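Local coordinates for protein cysteine synthase (Fusobacterium nucleatum subsp. nucleatum strain ATCC 25586, PDB 5XEM) that probably makes L-cysteine from O-acetyl-L-serine and sulfide using pyridoxal 5'-phosphate, and releases hydrogen sulfide from L-cysteine by beta-replacement chemistry, at residues F175-G178 against G183-S186; N198-P203 against L279-E284; P210-G215 against D242-C247; Q223-S228 against T271-K276. All blocks are in the same frame, centred on the assembly; numbering follows the deposited sequence.

Interaction 1 of 4, residues F175-G178 against G183-S186. With PLP (pyridoxal-5'-phosphate), chain D.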
# COMPACT_ATOMS: atom_id res chain seq x y z
N PHE A 175 -11.94 -6.65 21.11
CA PHE A 175 -11.24 -6.91 19.84
C PHE A 175 -12.30 -7.46 18.90
O PHE A 175 -13.04 -8.38 19.28
CB PHE A 175 -10.11 -7.93 20.07
CG PHE A 175 -9.49 -8.46 18.80
CD1 PHE A 175 -8.76 -7.62 17.97
CD2 PHE A 175 -9.63 -9.80 18.44
CE1 PHE A 175 -8.19 -8.09 16.79
CE2 PHE A 175 -9.05 -10.29 17.28
CZ PHE A 175 -8.34 -9.42 16.45
N ILE A 176 -12.40 -6.90 17.69
CA ILE A 176 -13.42 -7.29 16.74
C ILE A 176 -12.68 -7.55 15.43
O ILE A 176 -11.89 -6.70 15.01
CB ILE A 176 -14.53 -6.23 16.57
CG1 ILE A 176 -15.34 -6.15 17.88
CG2 ILE A 176 -15.45 -6.59 15.40
CD1 ILE A 176 -16.29 -4.98 18.02
N CYS A 177 -12.92 -8.72 14.83
CA CYS A 177 -12.17 -9.18 13.67
C CYS A 177 -13.05 -9.93 12.68
O CYS A 177 -13.86 -10.78 13.07
CB CYS A 177 -11.02 -10.09 14.14
SG CYS A 177 -9.81 -10.51 12.88
N GLY A 178 -12.90 -9.61 11.39
CA GLY A 178 -13.62 -10.32 10.36
C GLY A 178 -13.11 -11.73 10.20
O GLY A 178 -11.95 -11.99 10.53
N GLY A 183 -8.63 -17.52 11.25
CA GLY A 183 -7.30 -17.57 11.85
C GLY A 183 -6.87 -16.29 12.49
O GLY A 183 -6.30 -16.31 13.60
N SER A 184 -7.08 -15.16 11.83
CA SER A 184 -6.69 -13.89 12.45
C SER A 184 -7.51 -13.65 13.71
O SER A 184 -6.95 -13.24 14.75
CB SER A 184 -6.77 -12.70 11.47
OG SER A 184 -8.05 -12.61 10.91
N PHE A 185 -8.83 -13.88 13.65
CA PHE A 185 -9.64 -13.77 14.86
C PHE A 185 -9.11 -14.69 15.97
O PHE A 185 -8.92 -14.27 17.14
CB PHE A 185 -11.11 -14.12 14.61
CG PHE A 185 -11.87 -14.33 15.89
CD1 PHE A 185 -12.18 -13.24 16.69
CD2 PHE A 185 -12.19 -15.59 16.32
CE1 PHE A 185 -12.80 -13.41 17.91
CE2 PHE A 185 -12.84 -15.78 17.55
CZ PHE A 185 -13.13 -14.68 18.33
N SER A 186 -8.95 -15.97 15.62
CA SER A 186 -8.76 -16.99 16.66
C SER A 186 -7.37 -16.91 17.28
O SER A 186 -7.22 -17.04 18.47
CB SER A 186 -9.05 -18.38 16.11
OG SER A 186 -10.37 -18.43 15.54
N1 PLP D . -10.63 -9.84 4.95
C2 PLP D . -9.94 -10.09 3.83
C2A PLP D . -9.72 -8.98 2.81
C3 PLP D . -9.38 -11.36 3.59
O3 PLP D . -8.67 -11.58 2.46
C4 PLP D . -9.57 -12.38 4.52
C4A PLP D . -8.99 -13.77 4.30
C5 PLP D . -10.29 -12.08 5.68
C6 PLP D . -10.80 -10.80 5.87
C5A PLP D . -10.55 -13.10 6.77
O4P PLP D . -9.30 -13.39 7.50
P PLP D . -8.99 -14.82 8.20
O1P PLP D . -7.84 -14.69 9.03
O2P PLP D . -8.87 -15.74 7.09
O3P PLP D . -10.26 -15.12 8.93
O HOH W 1 -10.53 -14.32 11.50

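Interaction 2 of 4, residues N198-P203 against L279-E284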
# COMPACT_ATOMS: atom_id res chain seq x y z
N ASN A 198 -10.48 -10.36 31.06
CA ASN A 198 -11.77 -9.66 30.93
C ASN A 198 -12.05 -9.10 29.51
O ASN A 198 -13.11 -8.51 29.27
CB ASN A 198 -11.87 -8.50 31.93
CG ASN A 198 -11.82 -8.97 33.39
OD1 ASN A 198 -12.43 -9.98 33.76
ND2 ASN A 198 -11.08 -8.23 34.20
N ILE A 199 -11.11 -9.28 28.58
CA ILE A 199 -11.29 -8.76 27.21
C ILE A 199 -12.41 -9.56 26.54
O ILE A 199 -12.49 -10.78 26.73
CB ILE A 199 -9.98 -8.85 26.38
CG1 ILE A 199 -10.08 -8.00 25.10
CG2 ILE A 199 -9.63 -10.28 26.03
CD1 ILE A 199 -8.83 -8.05 24.25
N LYS A 200 -13.26 -8.85 25.80
CA LYS A 200 -14.27 -9.46 24.94
C LYS A 200 -13.71 -9.53 23.49
O LYS A 200 -13.14 -8.56 23.00
CB LYS A 200 -15.58 -8.65 24.97
CG LYS A 200 -16.22 -8.47 26.36
CD LYS A 200 -16.67 -9.80 26.95
CE LYS A 200 -17.33 -9.62 28.33
NZ LYS A 200 -16.31 -9.59 29.43
N THR A 201 -13.88 -10.68 22.84
CA THR A 201 -13.38 -10.91 21.48
C THR A 201 -14.50 -11.42 20.58
O THR A 201 -15.18 -12.41 20.94
CB THR A 201 -12.19 -11.89 21.49
OG1 THR A 201 -12.59 -13.16 22.04
CG2 THR A 201 -11.02 -11.33 22.32
N PHE A 202 -14.71 -10.74 19.44
CA PHE A 202 -15.83 -11.04 18.56
C PHE A 202 -15.40 -11.21 17.10
O PHE A 202 -14.78 -10.30 16.55
CB PHE A 202 -16.87 -9.93 18.58
CG PHE A 202 -17.38 -9.57 19.96
CD1 PHE A 202 -16.74 -8.59 20.71
CD2 PHE A 202 -18.51 -10.18 20.48
CE1 PHE A 202 -17.20 -8.26 21.97
CE2 PHE A 202 -18.99 -9.84 21.74
CZ PHE A 202 -18.34 -8.87 22.48
N PRO A 203 -15.77 -12.36 16.47
CA PRO A 203 -15.67 -12.53 15.04
C PRO A 203 -16.84 -11.86 14.33
O PRO A 203 -17.94 -11.72 14.93
CB PRO A 203 -15.72 -14.05 14.89
CG PRO A 203 -16.67 -14.48 15.95
CD PRO A 203 -16.47 -13.51 17.08
N LEU A 279 -18.84 -0.51 15.24
CA LEU A 279 -19.63 0.69 15.53
C LEU A 279 -20.96 0.31 16.13
O LEU A 279 -21.42 0.96 17.04
CB LEU A 279 -19.88 1.50 14.29
CG LEU A 279 -18.86 2.56 13.91
CD1 LEU A 279 -19.42 3.41 12.76
CD2 LEU A 279 -18.55 3.47 15.09
N ASP A 280 -21.60 -0.74 15.60
CA ASP A 280 -22.86 -1.23 16.16
C ASP A 280 -22.66 -1.70 17.58
O ASP A 280 -23.48 -1.40 18.46
CB ASP A 280 -23.42 -2.40 15.34
CG ASP A 280 -23.93 -1.99 14.01
OD1 ASP A 280 -24.06 -0.78 13.75
OD2 ASP A 280 -24.23 -2.90 13.20
N TYR A 281 -21.58 -2.44 17.83
CA TYR A 281 -21.23 -2.89 19.16
C TYR A 281 -21.00 -1.70 20.09
O TYR A 281 -21.54 -1.66 21.21
CB TYR A 281 -20.02 -3.81 19.15
CG TYR A 281 -19.66 -4.29 20.54
CD1 TYR A 281 -20.27 -5.41 21.09
CD2 TYR A 281 -18.74 -3.59 21.32
CE1 TYR A 281 -19.97 -5.84 22.37
CE2 TYR A 281 -18.43 -4.02 22.61
CZ TYR A 281 -19.05 -5.13 23.13
OH TYR A 281 -18.73 -5.56 24.39
N SER A 282 -20.23 -0.72 19.63
CA SER A 282 -19.91 0.44 20.45
C SER A 282 -21.16 1.28 20.77
O SER A 282 -21.31 1.74 21.90
CB SER A 282 -18.85 1.29 19.77
OG SER A 282 -18.46 2.37 20.60
N LYS A 283 -22.05 1.45 19.80
CA LYS A 283 -23.35 2.07 20.07
C LYS A 283 -24.20 1.27 21.09
O LYS A 283 -24.82 1.87 21.97
CB LYS A 283 -24.14 2.29 18.79
CG LYS A 283 -25.41 3.12 19.00
CD LYS A 283 -25.93 3.72 17.70
CE LYS A 283 -26.87 4.91 17.93
NZ LYS A 283 -28.29 4.52 18.15
N GLU A 284 -24.23 -0.06 20.97
CA GLU A 284 -24.92 -0.90 21.98
C GLU A 284 -24.29 -0.79 23.36
O GLU A 284 -24.93 -1.11 24.36
CB GLU A 284 -24.99 -2.37 21.57
CG GLU A 284 -25.95 -2.66 20.43
CD GLU A 284 -26.40 -4.11 20.35
OE1 GLU A 284 -25.68 -5.00 20.86
OE2 GLU A 284 -27.48 -4.36 19.78

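Interaction 3 of 4, residues P210-G215 against D242-C247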
# COMPACT_ATOMS: atom_id res chain seq x y z
N PRO A 210 -24.42 -16.41 6.91
CA PRO A 210 -24.33 -16.47 8.35
C PRO A 210 -24.13 -17.89 8.86
O PRO A 210 -24.97 -18.41 9.64
CB PRO A 210 -25.67 -15.90 8.75
CG PRO A 210 -26.59 -16.48 7.75
CD PRO A 210 -25.83 -16.47 6.47
N LEU A 211 -23.00 -18.48 8.50
CA LEU A 211 -22.74 -19.87 8.84
C LEU A 211 -22.68 -20.09 10.35
O LEU A 211 -23.29 -21.05 10.86
CB LEU A 211 -21.46 -20.41 8.16
CG LEU A 211 -21.11 -21.87 8.45
CD1 LEU A 211 -22.28 -22.77 8.12
CD2 LEU A 211 -19.85 -22.31 7.69
N LEU A 212 -21.92 -19.25 11.04
CA LEU A 212 -21.69 -19.41 12.47
C LEU A 212 -22.94 -19.08 13.27
O LEU A 212 -23.21 -19.72 14.32
CB LEU A 212 -20.55 -18.50 12.96
CG LEU A 212 -19.16 -18.70 12.30
CD1 LEU A 212 -18.14 -17.74 12.89
CD2 LEU A 212 -18.70 -20.14 12.46
N SER A 213 -23.70 -18.09 12.81
CA SER A 213 -24.80 -17.56 13.61
C SER A 213 -26.12 -18.24 13.28
O SER A 213 -26.96 -18.37 14.15
CB SER A 213 -24.92 -16.03 13.48
OG SER A 213 -25.14 -15.62 12.14
N LYS A 214 -26.29 -18.69 12.04
CA LYS A 214 -27.54 -19.35 11.62
C LYS A 214 -27.42 -20.69 10.94
O LYS A 214 -28.44 -21.30 10.64
CB LYS A 214 -28.37 -18.42 10.74
CG LYS A 214 -28.73 -17.10 11.41
CD LYS A 214 -29.65 -16.28 10.53
CE LYS A 214 -30.21 -15.06 11.25
NZ LYS A 214 -31.53 -14.73 10.65
N GLY A 215 -26.20 -21.14 10.64
CA GLY A 215 -25.97 -22.50 10.18
C GLY A 215 -26.23 -22.69 8.69
O GLY A 215 -26.46 -23.82 8.25
N ASP A 242 -17.21 -14.28 22.04
CA ASP A 242 -18.18 -13.83 23.03
C ASP A 242 -19.58 -13.63 22.46
O ASP A 242 -20.56 -13.68 23.21
CB ASP A 242 -17.68 -12.60 23.75
CG ASP A 242 -16.55 -12.92 24.70
OD1 ASP A 242 -16.82 -13.52 25.76
OD2 ASP A 242 -15.38 -12.61 24.37
N ASP A 243 -19.66 -13.40 21.15
CA ASP A 243 -20.90 -13.38 20.38
C ASP A 243 -20.43 -13.43 18.91
O ASP A 243 -19.24 -13.27 18.67
CB ASP A 243 -21.67 -12.08 20.63
CG ASP A 243 -23.14 -12.17 20.24
OD1 ASP A 243 -23.60 -13.24 19.80
OD2 ASP A 243 -23.84 -11.14 20.38
N ILE A 244 -21.32 -13.70 17.98
CA ILE A 244 -21.02 -13.62 16.54
C ILE A 244 -21.66 -12.33 16.03
O ILE A 244 -22.86 -12.13 16.18
CB ILE A 244 -21.62 -14.78 15.73
CG1 ILE A 244 -21.31 -16.15 16.35
CG2 ILE A 244 -21.18 -14.68 14.27
CD1 ILE A 244 -19.86 -16.54 16.48
N LEU A 245 -20.86 -11.46 15.41
CA LEU A 245 -21.37 -10.23 14.84
C LEU A 245 -21.47 -10.43 13.33
O LEU A 245 -20.79 -11.29 12.76
CB LEU A 245 -20.47 -9.05 15.17
CG LEU A 245 -20.12 -8.87 16.66
CD1 LEU A 245 -19.17 -7.69 16.84
CD2 LEU A 245 -21.38 -8.71 17.49
N VAL A 246 -22.35 -9.65 12.72
CA VAL A 246 -22.56 -9.70 11.30
C VAL A 246 -22.59 -8.33 10.66
O VAL A 246 -22.76 -7.31 11.34
CB VAL A 246 -23.87 -10.44 10.95
CG1 VAL A 246 -23.87 -11.83 11.57
CG2 VAL A 246 -25.10 -9.61 11.37
N CYS A 247 -22.46 -8.31 9.33
CA CYS A 247 -22.62 -7.10 8.54
C CYS A 247 -23.21 -7.42 7.18
O CYS A 247 -22.79 -8.36 6.51
CB CYS A 247 -21.29 -6.39 8.37
SG CYS A 247 -21.43 -4.74 7.64

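Interaction 4 of 4, residues Q223-S228 against T271-K276. With 85F ((2R)-2-azanyl-3-[(2R)-2-azanyl-3-oxidanyl-3-oxidanylidene-propyl]sulfanyl-propanoic acid), chain C; PLP (pyridoxal-5'-phosphate), chain D.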
# COMPACT_ATOMS: atom_id res chain seq x y z
N GLN A 223 -15.65 -9.41 0.20
CA GLN A 223 -14.54 -10.22 -0.30
C GLN A 223 -13.52 -10.58 0.76
O GLN A 223 -13.06 -9.70 1.50
CB GLN A 223 -13.86 -9.53 -1.48
CG GLN A 223 -14.76 -9.28 -2.66
CD GLN A 223 -14.02 -8.70 -3.87
OE1 GLN A 223 -12.88 -9.11 -4.19
NE2 GLN A 223 -14.66 -7.75 -4.56
N GLY A 224 -13.14 -11.86 0.83
CA GLY A 224 -12.19 -12.33 1.85
C GLY A 224 -12.90 -12.93 3.06
O GLY A 224 -12.42 -13.89 3.70
N MET A 225 -14.06 -12.38 3.40
CA MET A 225 -14.80 -12.94 4.55
C MET A 225 -15.74 -14.06 4.05
O MET A 225 -15.86 -14.31 2.85
CB MET A 225 -15.56 -11.84 5.28
CG MET A 225 -14.70 -11.12 6.30
SD MET A 225 -15.45 -9.64 7.00
CE MET A 225 -16.97 -10.38 7.69
N GLY A 226 -16.39 -14.74 4.98
CA GLY A 226 -17.30 -15.82 4.68
C GLY A 226 -16.57 -17.15 4.66
O GLY A 226 -15.36 -17.20 4.48
N MET A 227 -17.33 -18.21 4.81
CA MET A 227 -16.80 -19.58 4.92
C MET A 227 -17.46 -20.44 3.88
O MET A 227 -18.63 -20.78 4.02
CB MET A 227 -17.13 -20.10 6.31
CG MET A 227 -16.22 -19.48 7.35
SD MET A 227 -16.70 -19.91 9.04
CE MET A 227 -15.54 -18.93 9.99
N SER A 228 -16.73 -20.77 2.81
CA SER A 228 -17.30 -21.50 1.67
C SER A 228 -16.57 -22.78 1.28
O SER A 228 -16.69 -23.25 0.12
CB SER A 228 -17.46 -20.57 0.46
OG SER A 228 -16.24 -20.09 -0.08
N THR A 271 -12.89 -4.55 5.90
CA THR A 271 -12.62 -3.54 6.91
C THR A 271 -13.89 -2.71 7.17
O THR A 271 -14.19 -2.40 8.32
CB THR A 271 -11.47 -2.58 6.50
OG1 THR A 271 -10.24 -3.34 6.40
CG2 THR A 271 -11.31 -1.45 7.49
N GLY A 272 -14.61 -2.37 6.10
CA GLY A 272 -15.91 -1.71 6.25
C GLY A 272 -16.88 -2.56 7.05
O GLY A 272 -17.56 -2.05 7.94
N ALA A 273 -16.92 -3.84 6.76
CA ALA A 273 -17.80 -4.79 7.48
C ALA A 273 -17.48 -4.88 8.96
O ALA A 273 -18.38 -4.77 9.82
CB ALA A 273 -17.74 -6.15 6.80
N THR A 274 -16.18 -5.08 9.26
CA THR A 274 -15.70 -5.25 10.63
C THR A 274 -15.85 -3.97 11.44
O THR A 274 -16.30 -3.99 12.61
CB THR A 274 -14.24 -5.74 10.63
OG1 THR A 274 -14.16 -6.93 9.83
CG2 THR A 274 -13.74 -6.02 12.04
N PHE A 275 -15.56 -2.85 10.80
CA PHE A 275 -15.69 -1.56 11.43
C PHE A 275 -17.16 -1.25 11.68
O PHE A 275 -17.50 -0.73 12.73
CB PHE A 275 -15.06 -0.44 10.59
CG PHE A 275 -14.97 0.85 11.32
CD1 PHE A 275 -13.97 1.06 12.24
CD2 PHE A 275 -15.92 1.84 11.12
CE1 PHE A 275 -13.90 2.24 12.94
CE2 PHE A 275 -15.86 3.03 11.82
CZ PHE A 275 -14.84 3.23 12.73
N LYS A 276 -18.03 -1.58 10.75
CA LYS A 276 -19.47 -1.34 10.94
C LYS A 276 -19.99 -2.17 12.12
O LYS A 276 -20.75 -1.66 12.97
CB LYS A 276 -20.22 -1.64 9.65
CG LYS A 276 -21.73 -1.75 9.79
CD LYS A 276 -22.39 -0.47 10.24
CE LYS A 276 -23.90 -0.67 10.24
NZ LYS A 276 -24.54 0.23 11.24
N 85F C . -9.00 -14.19 3.04
CA 85F C . -8.53 -15.54 2.69
CB 85F C . -9.73 -16.46 2.37
SG 85F C . -10.72 -16.89 3.79
CD 85F C . -11.97 -18.05 3.20
CE 85F C . -12.93 -17.48 2.13
NZ2 85F C . -13.50 -16.19 2.53
CZ1 85F C . -14.09 -18.50 1.96
OH1 85F C . -15.07 -18.11 1.25
OH2 85F C . -14.04 -19.64 2.51
C 85F C . -7.58 -15.51 1.51
OXT 85F C . -6.98 -14.45 1.31
O 85F C . -7.44 -16.57 0.85
N1 PLP D . -10.63 -9.84 4.95
C2 PLP D . -9.94 -10.09 3.83
C2A PLP D . -9.72 -8.98 2.81
C3 PLP D . -9.38 -11.36 3.59
O3 PLP D . -8.67 -11.58 2.46
C4 PLP D . -9.57 -12.38 4.52
C4A PLP D . -8.99 -13.77 4.30
C5 PLP D . -10.29 -12.08 5.68
C6 PLP D . -10.80 -10.80 5.87
C5A PLP D . -10.55 -13.10 6.77
O4P PLP D . -9.30 -13.39 7.50
P PLP D . -8.99 -14.82 8.20
O1P PLP D . -7.84 -14.69 9.03
O2P PLP D . -8.87 -15.74 7.09
O3P PLP D . -10.26 -15.12 8.93

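Interaction 1 of 4, residues F175-G178 against G183-S186
The rings of Phe175 and Phe185 meet obliquely, with Phe175 CE2 lying 4.3 Å from Phe185 CD1. The edge of the Phe175 ring points at the first turn of helix 183-195, where the carbonyl oxygens of Ser184 and Phe185 lie near its plane; CE2 comes to 4.0 Å from Phe185 O. At the edge of the Phe185 ring sits Cys177 CB, and Thr201 and Pro203 of strand 200-206 also touch the Phe185 ring. Phe175 and Cys177 both face the helix from strand 174-178, while Ile176 between them turns to the other side of the sheet. With SG swung anti to the backbone N (chi1 -170°), Cys177 reaches over the helix start, its sulfur 3.4 Å from Ser184 OG. Beyond this apolar patch the contact becomes polar. Ser184 grips one phosphate oxygen of PLP twice: N to O1P is 2.9 Å with an N-H...O angle of 159°, and OG to O1P is 2.8 Å. A water accepts from Phe185 N and donates both to Gly178 O and to PLP O3P, the last at 2.7 Å. This is the glycine-rich strand-turn-helix phosphate site of the PLP enzyme, completed by amides of Gly180 and Gly182. Backbone N-H groups at the helix start, with the positive end of its dipole, would be expected to stabilise the phosphate's negative charge.

Interaction 2 of 4, residues N198-P203 against L279-E284
Strand 200-203 and the last turns of helix 269-284 run past each other at a distance, the CA atoms of Phe202 and Tyr281 being 9.8 Å apart, so only long side chains bridge them. This is helix-on-sheet packing in the alpha/beta domain that carries the mixed sheet: the helix lies against the face of the sheet to which Phe202 points. Phe202 and Tyr281 do nearly all the work. Their side chains cross at about a right angle, and the ring planes are inclined at 47° with centroids 4.8 Å apart, a pairing that is neither a stack nor edge-to-face. Tyr281 leaves the helix with CG anti to the backbone N (chi1 -179°), which sends its ring straight across to the strand. There its CD1 lies over one face of the Phe202 ring. The tightest touch is between Phe202 CZ and Tyr281 CE1, at 3.4 Å, and the phenol oxygen OH follows at 3.8 Å from the same CZ. Val174 and Ile176 of the neighbouring strand touch both rings, continuing the apolar layer between sheet and helix. Toward the surface, Lys200 starts out in the direction of the helix but bends back along its own strand, where NZ makes a weak hydrogen bond to Asn198 O. The near part of that lysine chain grazes the tyrosine, with Lys200 CG 4.3 Å from Tyr281 OH.

Interaction 3 of 4, residues P210-G215 against D242-C247
Ile244 meets Leu212 and Ser213 in a small apolar contact, both of its branches reaching Leu212 CB. CD1 lies 4.1 Å from Leu212 CB and also nears Leu212 CD1, so the end of the isoleucine runs across the leucine at about a right angle. CG2, the branch anti to the backbone N, sits 4.1 Å from Ser213 CB and touches Leu212 CB as well. Two residues on, Val246 brings CG1 to 4.0 Å from Ser213 OG; no hydrogen bond crosses between the segments. That serine oxygen is instead bonded to Glu205, whose carboxylate also takes the backbone N of Leu212 and thereby ties the first turn of helix 211-214 to strand 200-206. Tyr236 packs against both Leu212 and Ile244. Ile244 leads into strand 245-247, where Leu245 and Cys247 pair their backbones with strand 200-206. Lys214 N closes the short helix on Pro210 O at 2.8 Å, and Gly215 leaves it with positive phi. Strand 200-206, this single-turn helix and the parallel edge strand 245-247 together form a beta-alpha-beta unit, here with a long loop on the way back to the sheet.

Interaction 4 of 4, residues Q223-S228 against T271-K276
Met225 carries the contact with helix 269-284, and its side chain can be followed out from the active-site loop. CB sets off toward the helix, and CG comes to 3.9 Å from C6 of the PLP ring, so this part of the chain rests against the cofactor; it stays extended as far as SD. SD rests against two helix residues, 4.2 Å from Ala273 CB and 4.1 Å from Thr274 OG1. The bend at chi3 (58°) then turns CE along the helix and leaves it 4.4 Å from Ala273 CB. These sulfur contacts are van der Waals packing; the hydroxyl of Thr274 is hydrogen-bonded to Ser270 O, one turn back in its own helix, and the neighbouring Ser270 OG binds PLP. The fold is that of the cysteine synthase family of PLP enzymes (fold type II), in which the cofactor lies in a cleft between two alpha/beta domains; segment 223-228 lines the cleft beside the bound amino acid. Here that is lanthionine, joined to PLP C4A as a Schiff base. Its far amino group, NZ2, is held by three backbone carbonyls: Gly224 O at 2.8 Å, Gly226 O at 2.9 Å and, weakly, Met225 O. The carboxylate beside that amine is held by Ser228, whose N donates to OH2 at an angle of 166° while OG donates to OH1 over 2.7 Å. Ser228 OG is itself supported by the backbone N of Met124, and Gly224 O also passes 3.3 Å from PLP C4.

How the interactions relate
Interactions 1 and 4 are buried beside PLP, and they touch each other where Met225 SD packs on Gly178. Interaction 2 is partly buried and interaction 3 lies at the surface. Polar bonds to cofactor or lanthionine mark the inner two, from a helix start in one case and a loop in the other; the outer two rest on an oblique aromatic pair and on aliphatic branches. Strands 174-178, 200-206 and 245-247 are consecutive in one sheet, linking interactions 1, 2 and 3, with backbone hydrogen bonds between Phe175 and Phe202 and between Pro203 and Leu245. Helix 269-284 serves interaction 4 and, further along, interaction 2, while Cys247 reaches it from the segments of interaction 3.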